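Local coordinates for GDSL-like Lipase/Acylhydrolase family protein (Neisseria meningitidis, PDB 4K7J) that removes O-acetyl groups from peptidoglycan, acting as a serine esterase of the SGNH hydrolase family with a catalytic triad, at residues 40-45 with 50-55; 70-75 with 356-361; 118-121 with 125-128; 285-290 with 310-315. All coordinates share one frame; numbering follows the deposited sequence.

Contact 1: residues 40-45 with 50-55; sequences MKKLQS and SGETFR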
loop_
_atom_site.group_PDB
_atom_site.type_symbol
_atom_site.label_atom_id
_atom_site.label_comp_id
_atom_site.label_asym_id
_atom_site.label_seq_id
_atom_site.Cartn_x
_atom_site.Cartn_y
_atom_site.Cartn_z
ATOM N N MET A 40 5.267 12.554 12.962
ATOM C CA MET A 40 5.392 13.926 12.466
ATOM C C MET A 40 6.794 14.468 12.751
ATOM O O MET A 40 7.412 15.116 11.906
ATOM C CB MET A 40 4.342 14.818 13.125
ATOM C CG MET A 40 4.380 16.280 12.709
ATOM S SD MET A 40 4.004 16.561 10.970
ATOM C CE MET A 40 2.290 16.031 10.878
ATOM N N LYS A 41 7.286 14.190 13.953
ATOM C CA LYS A 41 8.623 14.614 14.350
ATOM C C LYS A 41 9.664 14.025 13.391
ATOM O O LYS A 41 10.605 14.706 12.979
ATOM C CB LYS A 41 8.900 14.207 15.798
ATOM C CG LYS A 41 10.210 14.727 16.368
ATOM C CD LYS A 41 10.453 14.184 17.771
ATOM C CE LYS A 41 9.485 14.788 18.781
ATOM N NZ LYS A 41 9.772 16.232 19.021
ATOM N N LYS A 42 9.472 12.772 12.995
ATOM C CA LYS A 42 10.381 12.170 12.021
ATOM C C LYS A 42 10.241 12.805 10.629
ATOM O O LYS A 42 11.243 13.048 9.957
ATOM C CB LYS A 42 10.201 10.651 11.959
ATOM C CG LYS A 42 11.145 9.972 10.982
ATOM C CD LYS A 42 11.011 8.455 11.015
ATOM C CE LYS A 42 11.881 7.835 9.937
ATOM N NZ LYS A 42 11.796 6.348 9.901
ATOM N N LEU A 43 9.010 13.093 10.204
ATOM C CA LEU A 43 8.798 13.727 8.896
ATOM C C LEU A 43 9.464 15.094 8.829
ATOM O O LEU A 43 10.174 15.393 7.864
ATOM C CB LEU A 43 7.311 13.871 8.565
ATOM C CG LEU A 43 6.881 13.547 7.126
ATOM C CD1 LEU A 43 5.653 14.337 6.755
ATOM C CD2 LEU A 43 7.978 13.746 6.083
ATOM N N GLN A 44 9.241 15.919 9.854
ATOM C CA GLN A 44 9.851 17.248 9.906
ATOM C C GLN A 44 11.380 17.193 9.801
ATOM O O GLN A 44 11.983 17.951 9.043
ATOM C CB GLN A 44 9.435 18.004 11.178
ATOM C CG GLN A 44 7.928 18.271 11.319
ATOM C CD GLN A 44 7.419 19.431 10.468
ATOM O OE1 GLN A 44 8.087 19.888 9.534
ATOM N NE2 GLN A 44 6.224 19.916 10.795
ATOM N N SER A 45 12.016 16.294 10.546
ATOM C CA SER A 45 13.473 16.214 10.481
ATOM C C SER A 45 13.950 15.729 9.117
ATOM O O SER A 45 14.969 16.203 8.626
ATOM C CB SER A 45 14.069 15.388 11.625
ATOM O OG SER A 45 13.401 14.154 11.779
ATOM N N SER A 50 17.501 15.297 7.465
ATOM C CA SER A 50 18.095 14.401 8.456
ATOM C C SER A 50 18.767 13.173 7.835
ATOM O O SER A 50 19.657 12.576 8.437
ATOM C CB SER A 50 17.046 13.965 9.484
ATOM O OG SER A 50 16.082 13.095 8.908
ATOM N N GLY A 51 18.343 12.792 6.632
ATOM C CA GLY A 51 18.889 11.612 5.985
ATOM C C GLY A 51 18.133 10.338 6.341
ATOM O O GLY A 51 18.405 9.268 5.805
ATOM N N GLU A 52 17.175 10.441 7.254
ATOM C CA GLU A 52 16.349 9.288 7.582
ATOM C C GLU A 52 15.398 8.953 6.427
ATOM O O GLU A 52 15.232 9.749 5.494
ATOM C CB GLU A 52 15.558 9.548 8.858
ATOM C CG GLU A 52 16.406 9.632 10.110
ATOM C CD GLU A 52 15.587 10.050 11.310
ATOM O OE1 GLU A 52 15.190 11.234 11.364
ATOM O OE2 GLU A 52 15.324 9.199 12.187
ATOM N N THR A 53 14.795 7.768 6.471
ATOM C CA THR A 53 13.787 7.409 5.477
ATOM C C THR A 53 12.409 7.396 6.117
ATOM O O THR A 53 12.171 6.660 7.076
ATOM C CB THR A 53 14.052 6.030 4.844
ATOM O OG1 THR A 53 15.263 6.076 4.081
ATOM C CG2 THR A 53 12.894 5.632 3.913
ATOM N N PHE A 54 11.498 8.208 5.585
ATOM C CA PHE A 54 10.132 8.212 6.081
ATOM C C PHE A 54 9.298 7.324 5.167
ATOM O O PHE A 54 9.143 7.614 3.980
ATOM C CB PHE A 54 9.563 9.629 6.140
ATOM C CG PHE A 54 8.217 9.712 6.798
ATOM C CD1 PHE A 54 7.055 9.491 6.069
ATOM C CD2 PHE A 54 8.112 10.013 8.152
ATOM C CE1 PHE A 54 5.808 9.566 6.681
ATOM C CE2 PHE A 54 6.871 10.092 8.773
ATOM C CZ PHE A 54 5.715 9.864 8.034
ATOM N N ARG A 55 8.750 6.253 5.739
ATOM C CA ARG A 55 8.128 5.193 4.949
ATOM C C ARG A 55 6.609 5.232 5.043
ATOM O O ARG A 55 6.035 4.997 6.111
ATOM C CB ARG A 55 8.644 3.818 5.396
ATOM C CG ARG A 55 10.135 3.603 5.161
ATOM C CD ARG A 55 10.629 2.306 5.799
ATOM N NE ARG A 55 12.087 2.234 5.763
ATOM C CZ ARG A 55 12.878 2.648 6.747
ATOM N NH1 ARG A 55 12.355 3.148 7.856
ATOM N NH2 ARG A 55 14.192 2.549 6.627
#

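Contact 2: residues 70-75 with 356-361; sequences TDSLRK and GYRRAA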
loop_
_atom_site.group_PDB
_atom_site.type_symbol
_atom_site.label_atom_id
_atom_site.label_comp_id
_atom_site.label_asym_id
_atom_site.label_seq_id
_atom_site.Cartn_x
_atom_site.Cartn_y
_atom_site.Cartn_z
ATOM N N THR A 70 -1.274 5.784 -5.806
ATOM C CA THR A 70 -0.067 5.791 -4.973
ATOM C C THR A 70 1.177 6.359 -5.684
ATOM O O THR A 70 2.045 6.941 -5.046
ATOM C CB THR A 70 0.213 4.389 -4.417
ATOM O OG1 THR A 70 -0.054 3.426 -5.437
ATOM C CG2 THR A 70 -0.713 4.099 -3.236
ATOM N N ASP A 71 1.260 6.221 -7.003
ATOM C CA ASP A 71 2.423 6.752 -7.701
ATOM C C ASP A 71 2.356 8.269 -7.800
ATOM O O ASP A 71 3.387 8.943 -7.828
ATOM C CB ASP A 71 2.582 6.147 -9.093
ATOM C CG ASP A 71 3.867 6.591 -9.768
ATOM O OD1 ASP A 71 4.957 6.393 -9.175
ATOM O OD2 ASP A 71 3.785 7.162 -10.872
ATOM N N SER A 72 1.143 8.810 -7.838
ATOM C CA SER A 72 0.985 10.261 -7.889
ATOM C C SER A 72 1.378 10.834 -6.533
ATOM O O SER A 72 2.109 11.821 -6.448
ATOM C CB SER A 72 -0.444 10.644 -8.270
ATOM O OG SER A 72 -0.696 12.006 -7.965
ATOM N N LEU A 73 0.913 10.178 -5.474
ATOM C CA LEU A 73 1.301 10.518 -4.113
ATOM C C LEU A 73 2.824 10.408 -3.959
ATOM O O LEU A 73 3.480 11.288 -3.376
ATOM C CB LEU A 73 0.595 9.581 -3.131
ATOM C CG LEU A 73 0.708 9.883 -1.639
ATOM C CD1 LEU A 73 -0.002 11.189 -1.346
ATOM C CD2 LEU A 73 0.100 8.741 -0.826
ATOM N N ARG A 74 3.377 9.323 -4.490
ATOM C CA ARG A 74 4.818 9.106 -4.461
ATOM C C ARG A 74 5.575 10.256 -5.117
ATOM O O ARG A 74 6.473 10.830 -4.514
ATOM C CB ARG A 74 5.161 7.775 -5.126
ATOM C CG ARG A 74 6.628 7.376 -5.061
ATOM C CD ARG A 74 6.783 5.871 -5.255
ATOM N NE ARG A 74 5.992 5.375 -6.365
ATOM C CZ ARG A 74 5.067 4.426 -6.276
ATOM N NH1 ARG A 74 4.791 3.822 -5.126
ATOM N NH2 ARG A 74 4.416 4.079 -7.359
ATOM N N LYS A 75 5.208 10.610 -6.339
ATOM C CA LYS A 75 5.976 11.627 -7.066
ATOM C C LYS A 75 5.874 12.995 -6.400
ATOM O O LYS A 75 6.852 13.740 -6.325
ATOM C CB LYS A 75 5.532 11.712 -8.522
ATOM C CG LYS A 75 5.765 10.428 -9.318
ATOM C CD LYS A 75 7.250 10.125 -9.484
ATOM C CE LYS A 75 7.463 8.778 -10.175
ATOM N NZ LYS A 75 6.636 8.706 -11.418
ATOM N N GLY A 356 -7.892 10.458 -13.126
ATOM C CA GLY A 356 -8.773 10.534 -11.975
ATOM C C GLY A 356 -8.035 10.145 -10.708
ATOM O O GLY A 356 -8.119 10.831 -9.685
ATOM N N TYR A 357 -7.289 9.047 -10.771
ATOM C CA TYR A 357 -6.499 8.637 -9.611
ATOM C C TYR A 357 -5.411 9.661 -9.285
ATOM O O TYR A 357 -5.144 9.952 -8.106
ATOM C CB TYR A 357 -5.879 7.249 -9.821
ATOM C CG TYR A 357 -6.856 6.101 -9.725
ATOM C CD1 TYR A 357 -7.603 5.891 -8.569
ATOM C CD2 TYR A 357 -7.031 5.221 -10.791
ATOM C CE1 TYR A 357 -8.499 4.845 -8.478
ATOM C CE2 TYR A 357 -7.931 4.169 -10.709
ATOM C CZ TYR A 357 -8.660 3.987 -9.545
ATOM O OH TYR A 357 -9.556 2.945 -9.442
ATOM N N ARG A 358 -4.774 10.198 -10.326
ATOM C CA ARG A 358 -3.723 11.187 -10.113
ATOM C C ARG A 358 -4.297 12.414 -9.413
ATOM O O ARG A 358 -3.686 12.948 -8.491
ATOM C CB ARG A 358 -3.064 11.606 -11.430
ATOM C CG ARG A 358 -1.867 12.543 -11.227
ATOM C CD ARG A 358 -1.494 13.308 -12.505
ATOM N NE ARG A 358 -2.560 14.216 -12.931
ATOM C CZ ARG A 358 -3.095 14.228 -14.149
ATOM N NH1 ARG A 358 -2.655 13.386 -15.079
ATOM N NH2 ARG A 358 -4.065 15.087 -14.440
ATOM N N ARG A 359 -5.485 12.832 -9.845
ATOM C CA ARG A 359 -6.144 14.016 -9.296
ATOM C C ARG A 359 -6.483 13.814 -7.822
ATOM O O ARG A 359 -6.199 14.673 -6.977
ATOM C CB ARG A 359 -7.417 14.332 -10.091
ATOM C CG ARG A 359 -8.237 15.518 -9.573
ATOM C CD ARG A 359 -9.574 15.655 -10.338
ATOM N NE ARG A 359 -10.297 16.888 -10.002
ATOM C CZ ARG A 359 -11.473 17.249 -10.516
ATOM N NH1 ARG A 359 -12.097 16.478 -11.402
ATOM N NH2 ARG A 359 -12.033 18.389 -10.138
ATOM N N ALA A 360 -7.092 12.674 -7.513
ATOM C CA ALA A 360 -7.475 12.378 -6.139
ATOM C C ALA A 360 -6.245 12.361 -5.235
ATOM O O ALA A 360 -6.281 12.875 -4.120
ATOM C CB ALA A 360 -8.220 11.038 -6.067
ATOM N N ALA A 361 -5.149 11.785 -5.721
ATOM C CA ALA A 361 -3.940 11.664 -4.892
ATOM C C ALA A 361 -3.242 13.001 -4.658
ATOM O O ALA A 361 -2.661 13.235 -3.587
ATOM C CB ALA A 361 -2.981 10.653 -5.490
#

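Contact 3: residues 118-121 with 125-128; sequences GDFP and ILAH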
loop_
_atom_site.group_PDB
_atom_site.type_symbol
_atom_site.label_atom_id
_atom_site.label_comp_id
_atom_site.label_asym_id
_atom_site.label_seq_id
_atom_site.Cartn_x
_atom_site.Cartn_y
_atom_site.Cartn_z
ATOM N N GLY A 118 -3.110 -19.657 0.793
ATOM C CA GLY A 118 -1.694 -19.927 0.871
ATOM C C GLY A 118 -1.131 -19.306 2.125
ATOM O O GLY A 118 -1.840 -18.679 2.916
ATOM N N ASP A 119 0.166 -19.480 2.289
ATOM C CA ASP A 119 0.888 -18.923 3.418
ATOM C C ASP A 119 1.409 -17.531 3.010
ATOM O O ASP A 119 2.596 -17.346 2.768
ATOM C CB ASP A 119 2.032 -19.881 3.747
ATOM C CG ASP A 119 2.770 -19.525 5.022
ATOM O OD1 ASP A 119 2.161 -18.939 5.937
ATOM O OD2 ASP A 119 3.963 -19.880 5.112
ATOM N N PHE A 120 0.521 -16.551 2.920
ATOM C CA PHE A 120 0.910 -15.241 2.406
ATOM C C PHE A 120 1.531 -14.365 3.491
ATOM O O PHE A 120 1.026 -14.314 4.605
ATOM C CB PHE A 120 -0.299 -14.504 1.813
ATOM C CG PHE A 120 -0.904 -15.161 0.585
ATOM C CD1 PHE A 120 -0.285 -15.061 -0.645
ATOM C CD2 PHE A 120 -2.125 -15.812 0.664
ATOM C CE1 PHE A 120 -0.836 -15.644 -1.768
ATOM C CE2 PHE A 120 -2.698 -16.396 -0.455
ATOM C CZ PHE A 120 -2.057 -16.313 -1.674
ATOM N N PRO A 121 2.615 -13.648 3.160
ATOM C CA PRO A 121 3.115 -12.622 4.078
ATOM C C PRO A 121 2.244 -11.383 3.914
ATOM O O PRO A 121 1.403 -11.366 3.009
ATOM C CB PRO A 121 4.528 -12.350 3.553
ATOM C CG PRO A 121 4.407 -12.562 2.070
ATOM C CD PRO A 121 3.341 -13.642 1.880
ATOM N N ILE A 125 0.643 -11.164 -1.420
ATOM C CA ILE A 125 1.305 -11.526 -2.671
ATOM C C ILE A 125 2.579 -12.311 -2.398
ATOM O O ILE A 125 3.381 -11.936 -1.538
ATOM C CB ILE A 125 1.641 -10.267 -3.505
ATOM C CG1 ILE A 125 0.358 -9.501 -3.832
ATOM C CG2 ILE A 125 2.418 -10.628 -4.787
ATOM C CD1 ILE A 125 0.575 -8.248 -4.611
ATOM N N LEU A 126 2.758 -13.415 -3.111
ATOM C CA LEU A 126 4.050 -14.089 -3.105
ATOM C C LEU A 126 4.394 -14.525 -4.520
ATOM O O LEU A 126 3.522 -14.549 -5.397
ATOM C CB LEU A 126 4.060 -15.279 -2.130
ATOM C CG LEU A 126 3.109 -16.464 -2.356
ATOM C CD1 LEU A 126 3.654 -17.462 -3.379
ATOM C CD2 LEU A 126 2.789 -17.186 -1.044
ATOM N N ALA A 127 5.660 -14.859 -4.756
ATOM C CA ALA A 127 6.041 -15.430 -6.050
ATOM C C ALA A 127 6.840 -16.718 -5.853
ATOM O O ALA A 127 7.736 -16.762 -5.016
ATOM C CB ALA A 127 6.817 -14.434 -6.862
ATOM N N HIS A 128 6.503 -17.770 -6.597
ATOM C CA HIS A 128 7.284 -19.006 -6.558
ATOM C C HIS A 128 8.455 -18.831 -7.525
ATOM O O HIS A 128 8.235 -18.572 -8.708
ATOM C CB HIS A 128 6.442 -20.206 -7.025
ATOM C CG HIS A 128 5.185 -20.418 -6.241
ATOM N ND1 HIS A 128 5.186 -20.658 -4.881
ATOM C CD2 HIS A 128 3.886 -20.465 -6.632
ATOM C CE1 HIS A 128 3.941 -20.828 -4.468
ATOM N NE2 HIS A 128 3.135 -20.720 -5.509
#

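Contact 4: residues 285-290 with 310-315; sequences IGAPES and QMQRRV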
loop_
_atom_site.group_PDB
_atom_site.type_symbol
_atom_site.label_atom_id
_atom_site.label_comp_id
_atom_site.label_asym_id
_atom_site.label_seq_id
_atom_site.Cartn_x
_atom_site.Cartn_y
_atom_site.Cartn_z
ATOM N N ILE A 285 -8.588 6.019 4.502
ATOM C CA ILE A 285 -9.174 6.640 3.324
ATOM C C ILE A 285 -10.623 6.181 3.161
ATOM O O ILE A 285 -10.882 5.032 2.808
ATOM C CB ILE A 285 -8.368 6.316 2.064
ATOM C CG1 ILE A 285 -6.999 6.996 2.144
ATOM C CG2 ILE A 285 -9.114 6.804 0.820
ATOM C CD1 ILE A 285 -6.246 7.011 0.835
ATOM N N GLY A 286 -11.566 7.072 3.457
ATOM C CA GLY A 286 -12.973 6.751 3.295
ATOM C C GLY A 286 -13.263 6.427 1.843
ATOM O O GLY A 286 -12.682 7.039 0.949
ATOM N N ALA A 287 -14.138 5.455 1.605
ATOM C CA ALA A 287 -14.436 5.026 0.247
ATOM C C ALA A 287 -14.923 6.189 -0.639
ATOM O O ALA A 287 -15.660 7.067 -0.170
ATOM C CB ALA A 287 -15.455 3.909 0.268
ATOM N N PRO A 288 -14.504 6.200 -1.920
ATOM C CA PRO A 288 -15.050 7.178 -2.866
ATOM C C PRO A 288 -16.500 6.846 -3.161
ATOM O O PRO A 288 -16.943 5.751 -2.826
ATOM C CB PRO A 288 -14.209 6.949 -4.131
ATOM C CG PRO A 288 -13.772 5.512 -4.041
ATOM C CD PRO A 288 -13.541 5.282 -2.564
ATOM N N GLU A 289 -17.235 7.759 -3.783
ATOM C CA GLU A 289 -18.554 7.391 -4.256
ATOM C C GLU A 289 -18.391 6.365 -5.368
ATOM O O GLU A 289 -17.545 6.519 -6.244
ATOM C CB GLU A 289 -19.357 8.596 -4.764
ATOM C CG GLU A 289 -20.743 8.189 -5.286
ATOM C CD GLU A 289 -21.672 9.366 -5.571
ATOM O OE1 GLU A 289 -21.437 10.105 -6.551
ATOM O OE2 GLU A 289 -22.650 9.541 -4.818
ATOM N N SER A 290 -19.195 5.310 -5.305
ATOM C CA SER A 290 -19.315 4.334 -6.374
ATOM C C SER A 290 -20.769 4.321 -6.785
ATOM O O SER A 290 -21.633 4.775 -6.033
ATOM C CB SER A 290 -18.934 2.929 -5.888
ATOM O OG SER A 290 -17.559 2.861 -5.557
ATOM N N GLN A 310 -19.546 5.601 6.662
ATOM C CA GLN A 310 -19.760 6.147 8.005
ATOM C C GLN A 310 -19.040 5.309 9.048
ATOM O O GLN A 310 -18.488 5.839 10.011
ATOM C CB GLN A 310 -21.253 6.241 8.330
ATOM C CG GLN A 310 -21.947 7.341 7.565
ATOM C CD GLN A 310 -23.398 7.512 7.963
ATOM O OE1 GLN A 310 -23.914 6.802 8.833
ATOM N NE2 GLN A 310 -24.067 8.457 7.319
ATOM N N MET A 311 -19.055 3.996 8.852
ATOM C CA MET A 311 -18.320 3.108 9.729
ATOM C C MET A 311 -16.846 3.482 9.707
ATOM O O MET A 311 -16.204 3.552 10.759
ATOM C CB MET A 311 -18.483 1.652 9.301
ATOM C CG MET A 311 -17.577 0.721 10.093
ATOM S SD MET A 311 -17.323 -0.824 9.232
ATOM C CE MET A 311 -16.191 -0.264 7.959
ATOM N N GLN A 312 -16.317 3.737 8.510
ATOM C CA GLN A 312 -14.896 4.064 8.370
ATOM C C GLN A 312 -14.504 5.280 9.188
ATOM O O GLN A 312 -13.453 5.289 9.839
ATOM C CB GLN A 312 -14.522 4.295 6.907
ATOM C CG GLN A 312 -14.635 3.060 6.036
ATOM C CD GLN A 312 -14.251 3.332 4.593
ATOM O OE1 GLN A 312 -14.968 4.009 3.875
ATOM N NE2 GLN A 312 -13.102 2.814 4.173
ATOM N N ARG A 313 -15.337 6.315 9.144
ATOM C CA ARG A 313 -15.064 7.510 9.926
ATOM C C ARG A 313 -15.152 7.265 11.438
ATOM O O ARG A 313 -14.308 7.737 12.184
ATOM C CB ARG A 313 -15.959 8.681 9.499
ATOM C CG ARG A 313 -15.552 9.974 10.159
ATOM C CD ARG A 313 -16.626 11.028 10.032
ATOM N NE ARG A 313 -16.653 11.621 8.703
ATOM C CZ ARG A 313 -15.846 12.600 8.307
ATOM N NH1 ARG A 313 -14.939 13.094 9.139
ATOM N NH2 ARG A 313 -15.941 13.079 7.077
ATOM N N ARG A 314 -16.146 6.506 11.889
ATOM C CA ARG A 314 -16.218 6.135 13.309
ATOM C C ARG A 314 -14.967 5.377 13.765
ATOM O O ARG A 314 -14.444 5.616 14.853
ATOM C CB ARG A 314 -17.441 5.260 13.589
ATOM C CG ARG A 314 -18.769 5.978 13.567
ATOM C CD ARG A 314 -19.861 5.124 14.235
ATOM N NE ARG A 314 -20.126 3.853 13.553
ATOM C CZ ARG A 314 -20.865 3.746 12.457
ATOM N NH1 ARG A 314 -21.403 4.828 11.917
ATOM N NH2 ARG A 314 -21.070 2.566 11.900
ATOM N N VAL A 315 -14.490 4.458 12.930
ATOM C CA VAL A 315 -13.269 3.708 13.254
ATOM C C VAL A 315 -12.072 4.642 13.402
ATOM O O VAL A 315 -11.289 4.524 14.360
ATOM C CB VAL A 315 -12.954 2.633 12.185
ATOM C CG1 VAL A 315 -11.537 2.083 12.377
ATOM C CG2 VAL A 315 -13.985 1.514 12.243
#

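Contact 1: residues 40-45 with 50-55
L43 of helix 38-47 sits squarely over the ring of F54: its CG lies 3.8 Å from the centroid of the F54 ring and 8° off the normal, a CH-pi contact over one face. The two side chains cross at about a right angle, and L43 CB also packs against F54 CE2 at 3.8 Å. A chi1 of -173° stretches F54 away from its amide nitrogen and sends the ring from strand 53-60 up to the helix, where I209 and W39 also touch it. A branched aliphatic residue on a flat aromatic one suits this buried side. The segments 40-45 and 53-55 run at 134° to each other, and the short turn between them carries the chain into strand 53-60, which lies between strands 242-246 and 208-215 in the mixed sheet of the SGNH hydrolase domain. K42 flanks the same ring at its edge; its extended chain is long enough for NZ to donate to T53 O at 2.9 Å. That ammonium also forms a salt bridge with D241, which probably offsets the nearness of R55, itself paired with E203. Toward solvent the contact thins out. S50 and E52 are exposed, and polar side chains take over from the apolar ones: S50 N donates to S45 O at 2.9 Å, though with a bent N-H...O angle, while S50 OG donates to the anti lone pair of E52 OE1 at 3.2 Å.

Contact 2: residues 70-75 with 356-361
The segments 70-75 and 356-361, of helices 68-81 and 354-373, cross at 46° with their axes 8.0 Å apart at closest approach, near enough that CA of S72 and CA of R358 are separated by 5.3 Å. Such closeness calls for small side chains, and S72 and A361 supply them. In S72 a chi1 of 164° sets the hydroxyl opposite the amide nitrogen and swings it across to the other helix, where OG is within hydrogen-bonding distance of R358 O, at 3.2 Å. The same oxygen lies 3.5 Å from R358 CG, the near part of a long side chain whose guanidinium is carried off from the interface by a bend further along. A361 points its methyl at helix 68-81, and its CB rests 3.8 Å from S72 CB and 3.9 Å from L73 N, so the methyl covers the backbone between the two residues. L73 flanks the methyl more loosely and goes on to touch A365, one turn further along helix 354-373. R74 grips D71 side-on, NE and NH2 both reaching OD1, while K75 NZ donates to the syn lone pair of D71 OD2; D67 is a second partner of R74. None of the three touches segment 356-361. The arrangement is a close helix-helix crossing built on serine and alanine, which joins an early helix to the C-terminal one in the alpha/beta fold of an SGNH hydrolase.

Contact 3: residues 118-121 with 125-128
L126 carries CG between its backbone N and carbonyl carbon (chi1 62°), and F120 leans its CG over beside the amide nitrogen (chi1 -65°); together these torsions bring the leucine's branch up to one side of the phenyl ring. The two side chains cross at about a right angle, with L126 CD2 3.8 Å from F120 CD1 and L126 CG 4.1 Å from F120 CE1. The approach is oblique to the ring: one branch, CD2, with CG behind it, meets the CD1-CE1 side, while L126 CD1 turns to the H128 ring. L126 CD2 also reaches the backbone, lying 3.8 Å from D119 O, a carbonyl that accepts a hydrogen bond from W176. P121 packs beside this pair: its CG and CD each lie 3.8 Å from I125 O, and its CD is a looser 4.4 Å from L126 CB. The proline ring thus lies against the I125 carbonyl, and having no N-H it needs no partner there. The bend that presents F120 is an inverse gamma turn centred on D119, whose carboxylate forms a salt bridge with K154. The contact is largely apolar, made by a loop folding back on the strand that follows it. That strand, 125-128, pairs antiparallel with 109-112 and 195-203 in a five-stranded sheet; F120 and L126 both touch L111 of the first, while I125, directed away from the loop, packs on F199 of the second.

Contact 4: residues 285-290 with 310-315
Q312 points its side chain straight from helix 305-318 at the backbone of residues 285-287, and its amide does nearly all the touching. With chi1 at -66° the side chain leaves on the side of its own amide nitrogen, and it is extended from CG onward, which carries the carboxamide across the gap between helix and strand end. There OE1 accepts a hydrogen bond from A287 N at 2.8 Å. The N-H points well at the oxygen, with 164° at the hydrogen. The donor sits 20° out of the amide's carbonyl plane. The other arm of the amide, NE2, is 3.4 Å from I285 O and donates to Y247 O, so the buried amide serves as donor and acceptor at once; the second bond helps to fix its rotation. Glutamine suits this place because it is long, neutral and able to accept and to donate, satisfying main-chain groups in the interior without bringing in a charge. The residues opposite are correspondingly small. G286 CA comes within 3.4 Å of Q312 OE1, and A287 sets its methyl alongside the same oxygen, CB to OE1 being 3.6 Å. W266 of helix 259-276 packs on Q312, and Q309, from the same helix as Q312, bonds to A287 O, so that A287 is held by both its N-H and its carbonyl. The contact joins the end of strand 281-286 to the helix of the beta-alpha-beta unit that leads on to strand 322-325, part of the alpha/beta fold of SGNH hydrolases.

Contacts 1 and 4 both reach the six-stranded mixed sheet, through strands 53-60 and 281-286, with strand 242-246 between them; their centres are about 28 Å apart. Contact 2 is closer to contact 4, about 19 Å between centres and 7 Å between nearest atoms, and it brings together helices far apart in sequence, so that contacts 3 and 4 fall within the chain it spans. Contact 3 stands apart, on one of the two antiparallel sheets, its centre about 27 Å from that of contact 2 and across the chain's centre from it. A bound HEPES molecule lies about 11 Å from the side chain of A287 in contact 4. None of the four contacts touches another.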